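Local structure of molybdopterin molybdotransferase (1UZ5) at residues K353-D357 against L358-I362; V61-E64 against D65-A69; L151-K154 against K155-L159. The protein probably catalyses the insertion of molybdate into adenylyl-molybdopterin, releasing AMP in magnesium-dependent molybdenum cofactor biosynthesis. All coordinates share one frame; numbering follows the deposited sequence.

Interaction 1 of 3, residues K353-D357 against L358-I362; sequences KLEGD and LAVPI
The carboxylate end of Glu355 overlaps the CG2 branch of Val360, with Glu355 OE2 at 3.2 Å from Val360 CG2 and the two side chains crossing obliquely. This pair lies beside the turn of a beta hairpin in the C-terminal region of the MoeA fold, where strand 347-354 turns back into strand 358-361 through Glu355, Gly356 and Asp357. The torsions fit this overlap: CG2 of Val360 stands beside its own backbone N, while Glu355, with CG also beside its backbone N and an extended chain beyond (chi2 175°), carries its carboxylate from the turn back over the strand. Val360 shares its face of the hairpin with Lys353, whose CB is 3.8 Å from Val360 O and whose long aliphatic chain then leads away.

The pairing is antiparallel. Lys353 and Val360 form a hydrogen-bonded pair, with Val360 N 2.8 Å from Lys353 O, nearly straight and in the carbonyl plane, and Lys353 N 2.9 Å from Val360 O, this donor tilted from the plane. Leu354 and Ala359 make the following non-hydrogen-bonded pair on the other face, where Leu354 CD2 approaches Ala359 CB at 4.2 Å. Nearer the turn, Glu355 N donates to Leu358 O at 3.2 Å. Gly356 takes backbone angles (phi 110°, psi -109°) at which a CB would press on the carbonyl of Glu355, and its own carbonyl O receives a hydrogen bond from Lys332. On the outer side, Ala359 bonds through its backbone to Arg335 and Lys337 of the neighbouring strand region, so the hairpin is continued into a larger sheet. At the far end Ile362 packs on helix 368-374 and also places its CG1 4.1 Å from Lys353 N.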
loop_
_atom_site.group_PDB
_atom_site.type_symbol
_atom_site.label_atom_id
_atom_site.label_comp_id
_atom_site.label_asym_id
_atom_site.label_seq_id
_atom_site.Cartn_x
_atom_site.Cartn_y
_atom_site.Cartn_z
ATOM N N LYS A 353 -0.533 -11.624 21.403
ATOM C CA LYS A 353 0.751 -11.829 20.758
ATOM C C LYS A 353 0.581 -13.055 19.872
ATOM O O LYS A 353 0.071 -14.082 20.318
ATOM C CB LYS A 353 1.844 -12.101 21.792
ATOM C CG LYS A 353 3.217 -12.304 21.169
ATOM C CD LYS A 353 4.243 -12.761 22.188
ATOM C CE LYS A 353 5.609 -12.897 21.538
ATOM N NZ LYS A 353 5.553 -13.757 20.322
ATOM N N LEU A 354 0.994 -12.949 18.617
ATOM C CA LEU A 354 0.871 -14.069 17.704
ATOM C C LEU A 354 2.158 -14.873 17.677
ATOM O O LEU A 354 3.198 -14.382 17.242
ATOM C CB LEU A 354 0.532 -13.574 16.299
ATOM C CG LEU A 354 -0.812 -12.856 16.169
ATOM C CD1 LEU A 354 -1.009 -12.396 14.737
ATOM C CD2 LEU A 354 -1.935 -13.790 16.589
ATOM N N GLU A 355 2.081 -16.106 18.164
ATOM C CA GLU A 355 3.231 -16.999 18.194
ATOM C C GLU A 355 2.983 -18.164 17.247
ATOM O O GLU A 355 3.033 -19.327 17.644
ATOM C CB GLU A 355 3.459 -17.515 19.614
ATOM C CG GLU A 355 4.023 -16.474 20.558
ATOM C CD GLU A 355 4.120 -16.973 21.984
ATOM O OE1 GLU A 355 4.672 -18.073 22.193
ATOM O OE2 GLU A 355 3.650 -16.261 22.895
ATOM N N GLY A 356 2.718 -17.836 15.988
ATOM C CA GLY A 356 2.449 -18.855 14.994
ATOM C C GLY A 356 0.989 -18.801 14.597
ATOM O O GLY A 356 0.555 -17.863 13.928
ATOM N N ASP A 357 0.224 -19.803 15.016
ATOM C CA ASP A 357 -1.197 -19.853 14.704
ATOM C C ASP A 357 -2.020 -19.700 15.975
ATOM O O ASP A 357 -3.248 -19.779 15.944
ATOM C CB ASP A 357 -1.541 -21.175 14.014
ATOM C CG ASP A 357 -1.123 -22.383 14.830
ATOM O OD1 ASP A 357 0.088 -22.536 15.092
ATOM O OD2 ASP A 357 -2.008 -23.179 15.210
ATOM N N LEU A 358 -1.338 -19.478 17.095
ATOM C CA LEU A 358 -2.016 -19.313 18.372
ATOM C C LEU A 358 -1.868 -17.903 18.933
ATOM O O LEU A 358 -0.781 -17.329 18.937
ATOM C CB LEU A 358 -1.493 -20.325 19.397
ATOM C CG LEU A 358 -0.004 -20.288 19.748
ATOM C CD1 LEU A 358 0.241 -21.095 21.013
ATOM C CD2 LEU A 358 0.810 -20.836 18.590
ATOM N N ALA A 359 -2.979 -17.351 19.407
ATOM C CA ALA A 359 -2.988 -16.016 19.981
ATOM C C ALA A 359 -2.787 -16.109 21.488
ATOM O O ALA A 359 -3.561 -16.767 22.188
ATOM C CB ALA A 359 -4.306 -15.326 19.668
ATOM N N VAL A 360 -1.742 -15.454 21.979
ATOM C CA VAL A 360 -1.438 -15.460 23.403
ATOM C C VAL A 360 -1.861 -14.138 24.033
ATOM O O VAL A 360 -1.281 -13.090 23.749
ATOM C CB VAL A 360 0.068 -15.660 23.652
ATOM C CG1 VAL A 360 0.339 -15.750 25.143
ATOM C CG2 VAL A 360 0.547 -16.912 22.942
ATOM N N PRO A 361 -2.886 -14.170 24.897
ATOM C CA PRO A 361 -3.370 -12.953 25.556
ATOM C C PRO A 361 -2.256 -12.244 26.317
ATOM O O PRO A 361 -1.414 -12.888 26.942
ATOM C CB PRO A 361 -4.459 -13.478 26.487
ATOM C CG PRO A 361 -4.989 -14.664 25.741
ATOM C CD PRO A 361 -3.718 -15.328 25.265
ATOM N N ILE A 362 -2.252 -10.918 26.257
ATOM C CA ILE A 362 -1.243 -10.132 26.953
ATOM C C ILE A 362 -1.777 -9.693 28.313
ATOM O O ILE A 362 -2.926 -9.266 28.427
ATOM C CB ILE A 362 -0.841 -8.897 26.123
ATOM C CG1 ILE A 362 -0.133 -9.358 24.847
ATOM C CG2 ILE A 362 0.057 -7.980 26.942
ATOM C CD1 ILE A 362 0.276 -8.239 23.928
#

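Interaction 2 of 3, residues V61-E64 against D65-A69; sequences VRAE and DTFMA
A short 3-10 turn, residues 63-66, follows strand 58-61, and its i to i+3 spacing is read from the backbone bonds that link Arg62 to Asp65 and Ala63 to Thr66. Asp65 N lies 2.9 Å from Arg62 O, and Thr66 N bonds to Ala63 O in the same pattern; a weaker bond of 3.3 Å from Phe67 N to Glu64 O continues the series. The Ala63 carbonyl is gripped twice. Thr66 N comes from above its plane, 47° out of it, while Thr66 OG1 donates within the plane at 2.7 Å from Ala63 O. The hydroxyl can fold back on the turn because chi1 of 75° puts OG1 between the backbone N and carbonyl carbon; it also accepts from Ala133 N.

The turn lies in the N-terminal MoeA region, beside the six-stranded mixed sheet to which strand 58-61 belongs. On one flank Arg62, Glu64 and Asp65 form a loose salt-bridge network. Arg62 NH2 is a long 3.9 Å from Glu64 OE2. Asp65 OD2 is 3.7 Å from Arg62 NE, also long, and stands well out of the guanidinium plane, so the attraction is of charge alone; NE is buried here without a hydrogen-bond partner in the model. Hydrogen bonds of these groups go outside the turn: Arg62 NH1 to Leu93 O, and Gly96 N to Asp65 OD2. A water bridges as well, accepting from Arg62 N at 3.0 Å and donating to Asp65 OD2 at 2.8 Å.

Phe67 enters a type I beta turn, Thr66 to Ala69, and lays one ring face over Glu64, three residues back. Glu64 CA stands 3.6 Å from the Phe67 ring centroid, only 6° off the normal, a CH-pi contact. Ala63 CB touches CE1 of the same ring.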
loop_
_atom_site.group_PDB
_atom_site.type_symbol
_atom_site.label_atom_id
_atom_site.label_comp_id
_atom_site.label_asym_id
_atom_site.label_seq_id
_atom_site.Cartn_x
_atom_site.Cartn_y
_atom_site.Cartn_z
ATOM N N VAL A 61 10.291 -13.727 -42.530
ATOM C CA VAL A 61 9.746 -14.059 -43.841
ATOM C C VAL A 61 8.263 -13.745 -43.915
ATOM O O VAL A 61 7.629 -13.436 -42.911
ATOM C CB VAL A 61 9.874 -15.575 -44.142
ATOM C CG1 VAL A 61 11.312 -16.032 -43.980
ATOM C CG2 VAL A 61 8.948 -16.370 -43.208
ATOM N N ARG A 62 7.728 -13.808 -45.126
ATOM C CA ARG A 62 6.299 -13.638 -45.343
ATOM C C ARG A 62 5.898 -15.117 -45.317
ATOM O O ARG A 62 6.283 -15.875 -46.202
ATOM C CB ARG A 62 6.047 -13.024 -46.719
ATOM C CG ARG A 62 6.607 -11.626 -46.850
ATOM C CD ARG A 62 6.712 -11.164 -48.293
ATOM N NE ARG A 62 5.484 -11.381 -49.045
ATOM C CZ ARG A 62 4.981 -10.514 -49.918
ATOM N NH1 ARG A 62 5.599 -9.360 -50.148
ATOM N NH2 ARG A 62 3.859 -10.798 -50.561
ATOM N N ALA A 63 5.168 -15.534 -44.289
ATOM C CA ALA A 63 4.784 -16.944 -44.148
ATOM C C ALA A 63 4.249 -17.598 -45.428
ATOM O O ALA A 63 4.602 -18.735 -45.747
ATOM C CB ALA A 63 3.773 -17.093 -43.022
ATOM N N GLU A 64 3.405 -16.874 -46.152
ATOM C CA GLU A 64 2.810 -17.362 -47.392
ATOM C C GLU A 64 3.835 -17.837 -48.425
ATOM O O GLU A 64 3.553 -18.747 -49.202
ATOM C CB GLU A 64 1.948 -16.262 -48.010
ATOM C CG GLU A 64 2.743 -15.013 -48.377
ATOM C CD GLU A 64 1.868 -13.789 -48.553
ATOM O OE1 GLU A 64 0.993 -13.801 -49.443
ATOM O OE2 GLU A 64 2.058 -12.814 -47.793
ATOM N N ASP A 65 5.017 -17.221 -48.443
ATOM C CA ASP A 65 6.049 -17.609 -49.402
ATOM C C ASP A 65 6.642 -18.982 -49.100
ATOM O O ASP A 65 7.422 -19.516 -49.890
ATOM C CB ASP A 65 7.193 -16.588 -49.423
ATOM C CG ASP A 65 6.778 -15.241 -49.976
ATOM O OD1 ASP A 65 5.667 -15.130 -50.537
ATOM O OD2 ASP A 65 7.579 -14.287 -49.854
ATOM N N THR A 66 6.284 -19.552 -47.954
ATOM C CA THR A 66 6.823 -20.849 -47.564
ATOM C C THR A 66 5.791 -21.982 -47.563
ATOM O O THR A 66 6.112 -23.104 -47.181
ATOM C CB THR A 66 7.407 -20.797 -46.145
ATOM O OG1 THR A 66 6.330 -20.779 -45.198
ATOM C CG2 THR A 66 8.273 -19.545 -45.953
ATOM N N PHE A 67 4.568 -21.694 -47.992
ATOM C CA PHE A 67 3.509 -22.697 -47.970
ATOM C C PHE A 67 3.747 -23.995 -48.742
ATOM O O PHE A 67 3.273 -25.051 -48.327
ATOM C CB PHE A 67 2.181 -22.057 -48.401
ATOM C CG PHE A 67 1.582 -21.142 -47.358
ATOM C CD1 PHE A 67 2.171 -21.014 -46.099
ATOM C CD2 PHE A 67 0.433 -20.408 -47.633
ATOM C CE1 PHE A 67 1.628 -20.167 -45.135
ATOM C CE2 PHE A 67 -0.121 -19.557 -46.674
ATOM C CZ PHE A 67 0.477 -19.438 -45.425
ATOM N N MET A 68 4.481 -23.926 -49.847
ATOM C CA MET A 68 4.756 -25.118 -50.648
ATOM C C MET A 68 6.047 -25.818 -50.233
ATOM O O MET A 68 6.480 -26.767 -50.882
ATOM C CB MET A 68 4.833 -24.748 -52.133
ATOM C CG MET A 68 3.561 -24.122 -52.682
ATOM S SD MET A 68 2.105 -25.167 -52.415
ATOM C CE MET A 68 2.163 -26.215 -53.877
ATOM N N ALA A 69 6.658 -25.356 -49.149
ATOM C CA ALA A 69 7.905 -25.949 -48.677
ATOM C C ALA A 69 7.741 -27.379 -48.176
ATOM O O ALA A 69 6.814 -27.688 -47.429
ATOM C CB ALA A 69 8.510 -25.087 -47.575
HETATM O O HOH W 1 9.264 -14.292 -47.610
#

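Interaction 3 of 3, residues L151-K154 against K155-L159; sequences LLVK and KGERL. With SO4 (sulfate ion), chain C.
Glu157 turns back over Val153 and Lys154, and each atom of its side chain has something to meet. Its CB sits 3.1 Å from Lys154 O and beside Val153 CG1. CG, placed anti to the backbone N by a chi1 of -170°, passes the sulfate, whose O2 is 3.6 Å from Glu157 CG. CD again lies against Val153 CG1. At the tip the two oxygens divide their work: OE1 takes Lys154 N at 2.9 Å, almost straight at 171° and on the anti side of the carboxylate, 27° out of its plane. OE2 accepts from a water at 2.8 Å, and that water also donates to Leu152 O at 2.9 Å. Both oxygens are thus engaged, which probably fixes the rotation of the carboxylate.

The loop so bridged is a type II beta turn, Lys154 to Glu157, closed by Glu157 N 3.0 Å from Lys154 O; Gly156 fills the third position with positive phi. It follows strand 151-153, where Leu152 and Val153 both face Ile42 in a classic beta bulge of the small two-stranded sheet, and it leads on toward helix 161-169. From outside, Asp41 OD1 bonds to Lys155 N, and the Ala38 backbone to Gly156 and Glu157. Beyond Glu157, Leu159 CD2 packs on Val153 CG1.

The sulfate, probably from the crystallisation liquor, also binds Arg325 and Lys328, and Arg158 N points straight at its O2 from 2.7 Å.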
loop_
_atom_site.group_PDB
_atom_site.type_symbol
_atom_site.label_atom_id
_atom_site.label_comp_id
_atom_site.label_asym_id
_atom_site.label_seq_id
_atom_site.Cartn_x
_atom_site.Cartn_y
_atom_site.Cartn_z
ATOM N N LEU A 151 -5.247 -2.001 -17.252
ATOM C CA LEU A 151 -5.075 -1.437 -15.916
ATOM C C LEU A 151 -3.720 -1.880 -15.355
ATOM O O LEU A 151 -3.463 -3.076 -15.224
ATOM C CB LEU A 151 -6.197 -1.919 -14.990
ATOM C CG LEU A 151 -6.082 -1.492 -13.519
ATOM C CD1 LEU A 151 -6.119 0.032 -13.413
ATOM C CD2 LEU A 151 -7.223 -2.102 -12.719
ATOM N N LEU A 152 -2.858 -0.919 -15.034
ATOM C CA LEU A 152 -1.536 -1.230 -14.485
ATOM C C LEU A 152 -1.439 -1.042 -12.965
ATOM O O LEU A 152 -0.868 -1.879 -12.272
ATOM C CB LEU A 152 -0.466 -0.363 -15.150
ATOM C CG LEU A 152 -0.365 -0.484 -16.673
ATOM C CD1 LEU A 152 0.767 0.390 -17.178
ATOM C CD2 LEU A 152 -0.141 -1.937 -17.052
ATOM N N VAL A 153 -1.984 0.063 -12.467
ATOM C CA VAL A 153 -1.958 0.380 -11.036
ATOM C C VAL A 153 -3.319 0.924 -10.603
ATOM O O VAL A 153 -3.891 1.771 -11.288
ATOM C CB VAL A 153 -0.877 1.445 -10.726
ATOM C CG1 VAL A 153 -0.967 1.881 -9.267
ATOM C CG2 VAL A 153 0.510 0.887 -11.034
ATOM N N LYS A 154 -3.832 0.438 -9.472
ATOM C CA LYS A 154 -5.134 0.880 -8.959
ATOM C C LYS A 154 -5.031 2.094 -8.050
ATOM O O LYS A 154 -3.999 2.336 -7.429
ATOM C CB LYS A 154 -5.818 -0.222 -8.146
ATOM C CG LYS A 154 -6.303 -1.427 -8.919
ATOM C CD LYS A 154 -7.043 -2.381 -7.984
ATOM C CE LYS A 154 -7.444 -3.672 -8.687
ATOM N NZ LYS A 154 -8.362 -3.429 -9.834
ATOM N N LYS A 155 -6.117 2.850 -7.960
ATOM C CA LYS A 155 -6.144 4.002 -7.073
ATOM C C LYS A 155 -5.969 3.416 -5.674
ATOM O O LYS A 155 -6.554 2.381 -5.364
ATOM C CB LYS A 155 -7.497 4.707 -7.162
ATOM C CG LYS A 155 -7.682 5.844 -6.170
ATOM C CD LYS A 155 -9.107 6.378 -6.229
ATOM C CE LYS A 155 -9.330 7.495 -5.227
ATOM N NZ LYS A 155 -10.714 8.034 -5.322
ATOM N N GLY A 156 -5.154 4.058 -4.846
ATOM C CA GLY A 156 -4.955 3.564 -3.494
ATOM C C GLY A 156 -3.893 2.489 -3.371
ATOM O O GLY A 156 -3.619 1.997 -2.275
ATOM N N GLU A 157 -3.278 2.122 -4.487
ATOM C CA GLU A 157 -2.248 1.096 -4.454
ATOM C C GLU A 157 -0.906 1.700 -4.078
ATOM O O GLU A 157 -0.574 2.799 -4.521
ATOM C CB GLU A 157 -2.125 0.419 -5.820
ATOM C CG GLU A 157 -1.255 -0.825 -5.813
ATOM C CD GLU A 157 -1.145 -1.466 -7.189
ATOM O OE1 GLU A 157 -2.104 -1.341 -7.979
ATOM O OE2 GLU A 157 -0.111 -2.107 -7.475
ATOM N N ARG A 158 -0.141 0.989 -3.253
ATOM C CA ARG A 158 1.180 1.463 -2.860
ATOM C C ARG A 158 2.149 1.105 -3.981
ATOM O O ARG A 158 2.075 0.011 -4.532
ATOM C CB ARG A 158 1.640 0.785 -1.567
ATOM C CG ARG A 158 3.002 1.276 -1.076
ATOM C CD ARG A 158 3.449 0.536 0.183
ATOM N NE ARG A 158 2.571 0.777 1.329
ATOM C CZ ARG A 158 2.530 1.910 2.027
ATOM N NH1 ARG A 158 3.321 2.926 1.704
ATOM N NH2 ARG A 158 1.699 2.024 3.055
ATOM N N LEU A 159 3.060 2.014 -4.313
ATOM C CA LEU A 159 4.018 1.744 -5.379
ATOM C C LEU A 159 5.283 1.057 -4.873
ATOM O O LEU A 159 6.163 1.703 -4.301
ATOM C CB LEU A 159 4.392 3.041 -6.100
ATOM C CG LEU A 159 3.230 3.879 -6.645
ATOM C CD1 LEU A 159 3.767 5.185 -7.209
ATOM C CD2 LEU A 159 2.481 3.102 -7.715
HETATM S S SO4 C . -1.303 -2.646 -1.768
HETATM O O1 SO4 C . -2.832 -2.957 -2.225
HETATM O O2 SO4 C . -1.024 -1.323 -2.283
HETATM O O3 SO4 C . -1.193 -2.720 -0.467
HETATM O O4 SO4 C . -0.541 -3.615 -2.513
HETATM O O HOH W 2 0.455 -3.096 -9.998
#

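Overall arrangement
The three contacts are separate local turns strung along an elongated chain (radius of gyration 32 Å), none touching another. Interaction 3 lies nearest the middle, about 9 Å from the chain centre, against about 25 Å for interaction 1 and 51 Å for interaction 2. Interactions 2 and 3 both belong to the N-terminal MoeA region, yet their centres are about 45 Å apart; interaction 1 belongs to the C-terminal region, centred about 33 Å from interaction 3 and 68 Å from interaction 2. Of the three, only interaction 3 binds the sulfate, where Arg325 and Lys328 bring in residues from much later in the sequence; it does not by itself identify a substrate site.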